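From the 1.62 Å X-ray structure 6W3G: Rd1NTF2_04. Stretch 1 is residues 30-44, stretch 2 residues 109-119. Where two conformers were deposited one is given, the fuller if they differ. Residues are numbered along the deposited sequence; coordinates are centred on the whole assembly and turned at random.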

# COMPACT_ATOMS: atom_id res chain seq x y z
N ALA A 30 8.85 1.01 5.16
CA ALA A 30 8.79 1.21 3.71
C ALA A 30 10.07 0.71 3.03
O ALA A 30 10.01 0.15 1.93
CB ALA A 30 8.55 2.68 3.40
N ASP A 31 11.23 0.91 3.66
CA ASP A 31 12.46 0.38 3.10
C ASP A 31 12.41 -1.13 2.97
O ASP A 31 13.03 -1.70 2.07
CB ASP A 31 13.67 0.77 3.96
CG ASP A 31 14.04 2.23 3.83
OD1 ASP A 31 13.47 2.92 2.96
OD2 ASP A 31 14.90 2.70 4.61
N GLU A 32 11.69 -1.80 3.87
CA GLU A 32 11.64 -3.25 3.79
C GLU A 32 10.59 -3.72 2.79
O GLU A 32 10.81 -4.73 2.10
CB GLU A 32 11.35 -3.85 5.17
N LEU A 33 9.47 -3.00 2.67
CA LEU A 33 8.31 -3.50 1.94
C LEU A 33 8.28 -3.06 0.49
O LEU A 33 7.74 -3.78 -0.36
CB LEU A 33 7.03 -3.02 2.63
CG LEU A 33 6.79 -3.51 4.06
CD1 LEU A 33 5.43 -3.06 4.56
CD2 LEU A 33 6.92 -5.02 4.14
N PHE A 34 8.80 -1.87 0.18
CA PHE A 34 8.75 -1.31 -1.16
C PHE A 34 10.02 -1.65 -1.93
O PHE A 34 11.13 -1.51 -1.41
CB PHE A 34 8.59 0.21 -1.10
CG PHE A 34 7.20 0.69 -0.76
CD1 PHE A 34 6.13 0.33 -1.56
CD2 PHE A 34 6.97 1.51 0.33
CE1 PHE A 34 4.85 0.77 -1.26
CE2 PHE A 34 5.70 1.95 0.63
CZ PHE A 34 4.64 1.58 -0.16
N ASP A 35 9.86 -2.11 -3.16
CA ASP A 35 10.99 -2.16 -4.08
C ASP A 35 11.55 -0.76 -4.24
O ASP A 35 10.81 0.22 -4.17
CB ASP A 35 10.52 -2.70 -5.44
CG ASP A 35 11.66 -3.04 -6.36
OD1 ASP A 35 12.13 -4.20 -6.33
OD2 ASP A 35 12.07 -2.15 -7.14
N PRO A 36 12.85 -0.62 -4.47
CA PRO A 36 13.40 0.73 -4.68
C PRO A 36 12.78 1.47 -5.84
O PRO A 36 12.72 2.70 -5.83
CB PRO A 36 14.90 0.45 -4.92
CG PRO A 36 15.16 -0.83 -4.25
CD PRO A 36 13.90 -1.65 -4.37
N ASN A 37 12.32 0.75 -6.86
CA ASN A 37 11.72 1.36 -8.04
C ASN A 37 10.21 1.18 -8.05
O ASN A 37 9.59 1.15 -9.11
CB ASN A 37 12.32 0.78 -9.31
N VAL A 38 9.60 1.07 -6.87
CA VAL A 38 8.15 0.87 -6.81
C VAL A 38 7.43 1.98 -7.57
O VAL A 38 7.81 3.16 -7.51
CB VAL A 38 7.68 0.82 -5.35
CG1 VAL A 38 8.02 2.12 -4.63
CG2 VAL A 38 6.16 0.54 -5.31
N ARG A 39 6.36 1.59 -8.25
CA ARG A 39 5.47 2.50 -8.94
C ARG A 39 4.14 2.55 -8.20
O ARG A 39 3.55 1.51 -7.90
CB ARG A 39 5.27 2.04 -10.38
CG ARG A 39 6.53 2.14 -11.24
CD ARG A 39 6.32 1.49 -12.59
NE ARG A 39 7.44 1.70 -13.50
CZ ARG A 39 8.45 0.84 -13.68
NH1 ARG A 39 8.50 -0.30 -13.00
NH2 ARG A 39 9.41 1.13 -14.54
N VAL A 40 3.66 3.76 -7.91
CA VAL A 40 2.35 3.96 -7.30
C VAL A 40 1.55 4.84 -8.24
O VAL A 40 1.97 5.97 -8.57
CB VAL A 40 2.43 4.57 -5.90
CG1 VAL A 40 1.02 4.73 -5.32
CG2 VAL A 40 3.29 3.73 -4.96
N GLU A 41 0.40 4.36 -8.69
CA GLU A 41 -0.49 5.11 -9.56
C GLU A 41 -1.79 5.37 -8.82
O GLU A 41 -2.50 4.43 -8.46
CB GLU A 41 -0.75 4.36 -10.86
CG GLU A 41 -1.65 5.13 -11.82
N VAL A 42 -2.11 6.64 -8.64
CA VAL A 42 -3.32 7.06 -7.92
C VAL A 42 -4.08 7.98 -8.87
O VAL A 42 -3.90 9.21 -8.85
CB VAL A 42 -3.01 7.75 -6.60
CG1 VAL A 42 -4.30 8.03 -5.83
CG2 VAL A 42 -2.08 6.91 -5.77
N GLY A 43 -4.90 7.41 -9.72
CA GLY A 43 -5.61 8.20 -10.70
C GLY A 43 -4.62 8.88 -11.62
O GLY A 43 -3.84 8.22 -12.32
N ASP A 44 -4.63 10.21 -11.59
CA ASP A 44 -3.72 10.99 -12.42
C ASP A 44 -2.31 11.05 -11.85
O ASP A 44 -1.34 11.16 -12.62
CB ASP A 44 -4.26 12.41 -12.59
N GLY A 109 11.93 -15.48 -0.84
CA GLY A 109 12.36 -15.22 0.52
C GLY A 109 12.00 -13.84 1.02
O GLY A 109 11.61 -13.67 2.18
N ARG A 110 12.11 -12.84 0.14
CA ARG A 110 11.91 -11.44 0.49
C ARG A 110 10.94 -10.82 -0.51
O ARG A 110 11.30 -10.60 -1.67
CB ARG A 110 13.25 -10.71 0.51
CG ARG A 110 13.22 -9.23 0.84
CD ARG A 110 14.64 -8.74 1.14
NE ARG A 110 14.85 -7.34 0.75
CZ ARG A 110 14.59 -6.29 1.52
NH1 ARG A 110 14.83 -5.07 1.07
NH2 ARG A 110 14.08 -6.46 2.74
N ALA A 111 9.71 -10.53 -0.07
CA ALA A 111 8.70 -9.95 -0.94
C ALA A 111 8.78 -8.43 -0.89
O ALA A 111 8.87 -7.84 0.19
CB ALA A 111 7.30 -10.41 -0.52
N GLN A 112 8.77 -7.80 -2.06
CA GLN A 112 8.81 -6.36 -2.17
C GLN A 112 7.75 -5.88 -3.15
O GLN A 112 7.53 -6.51 -4.20
CB GLN A 112 10.20 -5.89 -2.59
CG GLN A 112 11.25 -6.02 -1.49
CD GLN A 112 12.40 -5.08 -1.69
OE1 GLN A 112 12.87 -4.44 -0.76
NE2 GLN A 112 12.88 -4.99 -2.92
N ILE A 113 7.12 -4.76 -2.82
CA ILE A 113 6.05 -4.18 -3.63
C ILE A 113 6.63 -3.52 -4.87
O ILE A 113 7.46 -2.60 -4.76
CB ILE A 113 5.24 -3.17 -2.80
CG1 ILE A 113 4.61 -3.88 -1.61
CG2 ILE A 113 4.18 -2.52 -3.65
CD1 ILE A 113 4.14 -2.95 -0.53
N LYS A 114 6.17 -3.95 -6.04
CA LYS A 114 6.57 -3.37 -7.32
C LYS A 114 5.58 -2.34 -7.83
O LYS A 114 5.99 -1.36 -8.47
CB LYS A 114 6.72 -4.48 -8.38
CG LYS A 114 7.83 -5.47 -8.12
CD LYS A 114 9.22 -4.81 -8.19
CE LYS A 114 9.56 -4.31 -9.60
NZ LYS A 114 9.43 -5.39 -10.62
N MET A 115 4.29 -2.55 -7.60
CA MET A 115 3.25 -1.70 -8.15
C MET A 115 2.12 -1.62 -7.14
O MET A 115 1.80 -2.61 -6.49
CB MET A 115 2.74 -2.24 -9.49
CG MET A 115 1.44 -1.61 -10.00
SD MET A 115 1.59 0.14 -10.40
CE MET A 115 2.63 0.06 -11.87
N LEU A 116 1.55 -0.43 -7.01
CA LEU A 116 0.36 -0.20 -6.22
C LEU A 116 -0.51 0.72 -7.06
O LEU A 116 -0.06 1.81 -7.42
CB LEU A 116 0.73 0.42 -4.87
CG LEU A 116 -0.17 0.26 -3.66
CD1 LEU A 116 0.46 1.01 -2.50
CD2 LEU A 116 -1.51 0.80 -3.98
N ARG A 117 -1.70 0.27 -7.45
CA ARG A 117 -2.53 1.09 -8.32
C ARG A 117 -3.95 1.18 -7.78
O ARG A 117 -4.54 0.19 -7.31
CB ARG A 117 -2.57 0.58 -9.77
CG ARG A 117 -3.07 -0.81 -9.96
CD ARG A 117 -3.05 -1.19 -11.45
NE ARG A 117 -3.57 -2.54 -11.67
CZ ARG A 117 -4.86 -2.84 -11.78
NH1 ARG A 117 -5.78 -1.88 -11.68
NH2 ARG A 117 -5.24 -4.09 -11.97
N LYS A 118 -4.48 2.40 -7.81
CA LYS A 118 -5.88 2.60 -7.50
C LYS A 118 -6.69 1.97 -8.62
O LYS A 118 -6.46 2.26 -9.80
CB LYS A 118 -6.18 4.09 -7.35
CG LYS A 118 -7.64 4.37 -6.99
CD LYS A 118 -7.87 5.87 -6.84
CE LYS A 118 -9.36 6.19 -6.68
NZ LYS A 118 -9.59 7.66 -6.70
N GLY A 119 -7.59 1.07 -8.25
CA GLY A 119 -8.34 0.28 -9.19
C GLY A 119 -9.78 0.13 -8.77
O GLY A 119 -10.35 1.05 -8.17
OXT GLY A 119 -10.42 -0.89 -9.02
O HOH W 1 -5.23 4.48 -10.57

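Parallel β-strands pair by a simple rule: a residue on one strand uses both its N–H and its C=O, reaching two residues that flank its partner on the other. Rd1NTF2_04 illustrates how that rule survives an interruption. The segment through Arg 39 and Glu 41 runs alongside strand 111-118 at 17° from parallel. Arg 39 N donates to Lys 114 O (3.0 Å) and Arg 39 O accepts from Leu 116 N (2.9 Å); Glu 41 repeats the pattern, its N bonding to Leu 116 O and its O to Lys 118 N, both at 2.9 Å. Closer to the helix, Ile 113 N donates to Leu 33 O at 2.7 Å, and Asp 35 N to Ile 113 O at 2.9 Å. Between these two ladders a type I turn from Asp 35 to Val 38 takes the chain round a corner, steadied by Asn 37 N donating to Asp 35 OD2 (2.9 Å).

Cα–H···O contacts converge on the same carbonyls, as in Val 40 CA to Leu 116 O (3.2 Å) and Met 115 CA to Arg 39 O (3.2 Å).

Apolar packing centres on Ile 113, which is buried and gives up the most area of any residue here. Its CB lies 3.8 Å from Phe 34 CD1, its CG2 4.0 Å from Val 38 CG2, and its CD1 4.3 Å from Leu 33 CB. Farther along the same face, Val 40 CG2 meets Leu 116 CB at 4.2 Å. Apolar side chains, the aliphatic Ile 113, Val 40 and Leu 116 and the aromatic Phe 34, suit this buried face, having no polar group that would need a partner there. The other face carries Arg 39, Met 115, Glu 41 and Arg 117, whose long or polar chains tolerate solvent; there Met 115 CE folds to 3.6 Å from Arg 39 CB.

At the far end, one water accepts from Gly 43 N (3.1 Å) and donates to Lys 118 O (2.7 Å), extending the link beyond the last direct bond. Between the two stretches 879 Å² is buried, both sides summed.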